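Local coordinates for enoyl-CoA hydratase/isomerase (Mycobacterium abscessus, PDB 3QXZ) that probably catalyses the hydration or double-bond isomerisation of enoyl-CoA thioesters, as a member of the crotonase-like enoyl-CoA hydratase/isomerase family, at the interface of chains A and B. Sequence-based numbering; all coordinates share one arbitrary frame. Chains: chain A/B, enoyl-CoA hydratase/isomerase.

Contact 1: the interface of chains A and B. Residues chain A 208, 212, 237, 240; chain B 136, 140-142.
This is a loop-in-cleft subunit interface: B:Val140, B:Ala141 and B:Pro142 pass between two helices of chain A, touching A:Ser208 and A:Thr212 on one wall and A:His237 and A:Leu240 on the other, an arrangement that would tie neighbouring subunits of the trimer together. The polar grip comes from A:Ser208, whose hydroxyl OG donates to the carbonyl O of B:Val140 at 2.7 Å, in the carbonyl plane and on a lone pair. Its OG lies beside its own backbone N (chi1 -68°), which aims the hydroxyl at the loop, while CB of A:Ser208 packs against CB of B:Val136 at 3.8 Å. One turn on, OG1 of A:Thr212 donates within its own helix to the carbonyl O of A:Ser208 at 2.8 Å, and it also lies against CD of B:Pro142. Beside it the methyl CG2 of A:Thr212, anti to the backbone N, reaches toward the same proline ring, 3.7 Å from CD of B:Pro142. On the opposite wall CD1 of A:Leu240 rests on the methyl CB of B:Ala141 at 3.6 Å. The imidazole NE2 of A:His237 lies 3.2 Å from O of B:Ala141, but this oxygen faces the CE1-NE2 bond, so any hydrogen bond is poorly aimed. The cleft is formed by helices 206-222 and 226-241 of chain A, and the entering loop follows 3-10 helix 135-138 of chain B.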
# COMPACT_ATOMS: atom_id res chain seq x y z
N SER A 208 -15.15 19.61 -6.07
CA SER A 208 -14.21 18.61 -6.59
C SER A 208 -13.36 18.03 -5.44
O SER A 208 -13.22 16.79 -5.32
CB SER A 208 -13.29 19.26 -7.62
OG SER A 208 -14.01 19.61 -8.79
N THR A 212 -13.87 14.14 -4.09
CA THR A 212 -12.69 13.29 -4.26
C THR A 212 -12.19 12.77 -2.90
O THR A 212 -11.93 11.56 -2.76
CB THR A 212 -11.59 14.09 -4.97
OG1 THR A 212 -12.07 14.47 -6.28
CG2 THR A 212 -10.31 13.25 -5.18
N HIS A 237 -19.41 12.63 -10.86
CA HIS A 237 -19.25 13.37 -12.11
C HIS A 237 -20.54 14.02 -12.55
O HIS A 237 -20.52 15.16 -13.01
CB HIS A 237 -18.66 12.48 -13.21
CG HIS A 237 -17.17 12.54 -13.27
ND1 HIS A 237 -16.36 11.94 -12.33
CD2 HIS A 237 -16.35 13.19 -14.13
CE1 HIS A 237 -15.09 12.19 -12.63
NE2 HIS A 237 -15.06 12.96 -13.71
N LEU A 240 -20.87 17.08 -10.35
CA LEU A 240 -19.90 18.12 -10.72
C LEU A 240 -20.17 18.72 -12.10
O LEU A 240 -20.11 19.95 -12.27
CB LEU A 240 -18.48 17.53 -10.69
CG LEU A 240 -18.05 17.16 -9.27
CD1 LEU A 240 -16.84 16.21 -9.34
CD2 LEU A 240 -17.75 18.40 -8.41
N VAL B 136 -9.42 17.74 -10.54
CA VAL B 136 -10.04 18.63 -9.53
C VAL B 136 -9.72 20.11 -9.79
O VAL B 136 -10.49 20.99 -9.35
CB VAL B 136 -9.67 18.26 -8.08
CG1 VAL B 136 -10.17 16.86 -7.75
CG2 VAL B 136 -8.16 18.38 -7.85
N VAL B 140 -13.90 19.03 -12.16
CA VAL B 140 -14.42 17.66 -12.21
C VAL B 140 -13.65 16.84 -11.15
O VAL B 140 -13.30 17.37 -10.11
CB VAL B 140 -14.48 17.07 -13.65
CG1 VAL B 140 -15.66 17.73 -14.42
CG2 VAL B 140 -13.16 17.23 -14.40
N ALA B 141 -13.43 15.55 -11.37
CA ALA B 141 -12.79 14.71 -10.34
C ALA B 141 -12.08 13.57 -11.02
O ALA B 141 -12.26 13.34 -12.22
CB ALA B 141 -13.82 14.19 -9.35
N PRO B 142 -11.22 12.85 -10.28
CA PRO B 142 -10.55 11.71 -10.90
C PRO B 142 -11.54 10.70 -11.46
O PRO B 142 -12.65 10.55 -10.93
CB PRO B 142 -9.71 11.13 -9.75
CG PRO B 142 -9.50 12.30 -8.85
CD PRO B 142 -10.79 13.06 -8.88

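Contact 2: the interface of chains A and B. Residues chain A 199-200, 204; chain B 137, 164-165.
The last turn of helix 186-203 in chain A meets the 3-10 helix 135-138 of chain B through a salt bridge, A:Asp199 to B:Arg137, and the C-terminal end of helix 151-165 through apolar packing. The salt-bridge pairing is end-on and two-pronged. The guanidinium NH1 of B:Arg137 reaches carboxylate OD2 of A:Asp199 at 2.8 Å, and NH2 of B:Arg137 reaches OD1 of the same carboxylate at 2.9 Å. Both bonds are almost straight, and the two flat groups lie nearly coplanar, 17° apart. OD1 offers its syn lone pair, while OD2 is met on its syn side but slightly out of the carboxylate plane. Two bonds to two separate oxygens should fix the rotation of both groups. After an anti chi2, the side chain of B:Arg137 bends at chi3 (77°), which turns the guanidinium toward A:Asp199.

A second-shell bond steadies the arginine from its own subunit: NH1 of B:Arg137 also donates to the backbone carbonyl O of B:Thr165 at 2.8 Å. This carbonyl belongs to the last residue of its helix, where the helix dipole would be expected to make it a good acceptor for a cationic group.

Beside the bridge the contact turns apolar. CD1 of A:Ile200 packs on the methyl CG2 of B:Thr165 at 3.9 Å, the two side chains crossing at a slant. A:Val204, just past the helix, brings its methyl CG2 to 4.1 Å from CG of B:Arg137, and that same CG2 lies 3.5 Å from the backbone carbonyl O of B:Leu164.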
# COMPACT_ATOMS: atom_id res chain seq x y z
N ASP A 199 -2.62 26.79 -2.70
CA ASP A 199 -2.85 26.31 -4.06
C ASP A 199 -4.17 25.54 -4.20
O ASP A 199 -4.87 25.70 -5.18
CB ASP A 199 -1.67 25.46 -4.54
CG ASP A 199 -1.90 24.90 -5.92
OD1 ASP A 199 -1.96 25.67 -6.91
OD2 ASP A 199 -2.08 23.67 -6.00
N ILE A 200 -4.50 24.70 -3.21
CA ILE A 200 -5.80 24.04 -3.22
C ILE A 200 -6.92 25.08 -3.12
O ILE A 200 -7.89 25.05 -3.90
CB ILE A 200 -5.94 22.99 -2.06
CG1 ILE A 200 -4.99 21.82 -2.29
CG2 ILE A 200 -7.37 22.46 -1.97
CD1 ILE A 200 -4.76 20.97 -1.05
N VAL A 204 -8.17 24.61 -6.85
CA VAL A 204 -8.94 23.35 -6.84
C VAL A 204 -10.39 23.67 -6.49
O VAL A 204 -10.67 24.40 -5.53
CB VAL A 204 -8.33 22.36 -5.82
CG1 VAL A 204 -9.25 21.13 -5.62
CG2 VAL A 204 -6.92 21.95 -6.26
N ARG B 137 -8.63 20.39 -10.51
CA ARG B 137 -8.25 21.78 -10.83
C ARG B 137 -9.14 22.34 -11.93
O ARG B 137 -9.14 23.55 -12.18
CB ARG B 137 -6.78 21.87 -11.25
CG ARG B 137 -5.82 21.31 -10.19
CD ARG B 137 -4.35 21.43 -10.66
NE ARG B 137 -3.81 22.78 -10.53
CZ ARG B 137 -3.32 23.30 -9.41
NH1 ARG B 137 -3.35 22.64 -8.26
NH2 ARG B 137 -2.80 24.52 -9.45
N LEU B 164 -6.06 15.23 -4.84
CA LEU B 164 -6.62 16.48 -4.27
C LEU B 164 -5.93 17.74 -4.73
O LEU B 164 -6.56 18.81 -4.72
CB LEU B 164 -6.68 16.43 -2.74
CG LEU B 164 -7.48 15.30 -2.10
CD1 LEU B 164 -7.28 15.36 -0.60
CD2 LEU B 164 -8.95 15.45 -2.44
N THR B 165 -4.66 17.64 -5.10
CA THR B 165 -3.95 18.82 -5.61
C THR B 165 -3.83 18.82 -7.12
O THR B 165 -3.64 19.88 -7.71
CB THR B 165 -2.54 19.01 -5.00
OG1 THR B 165 -1.62 18.06 -5.57
CG2 THR B 165 -2.55 18.92 -3.51

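Contact 1 and contact 2 are neighbouring patches of one A-B interface, with the centres of their C-alpha atoms about 11 Å apart. They share the 3-10 helix 135-138 of chain B: B:Val136 faces contact 1, while the next residue, B:Arg137, serves contact 2. On chain A, helices 186-203 and 206-222 follow each other closely in sequence, which probably keeps the two patches side by side. The interface is not an exact two-fold, and three copies make up the deposited assembly; this fits the trimer typical of the crotonase family, in which different faces of each subunit meet its neighbours.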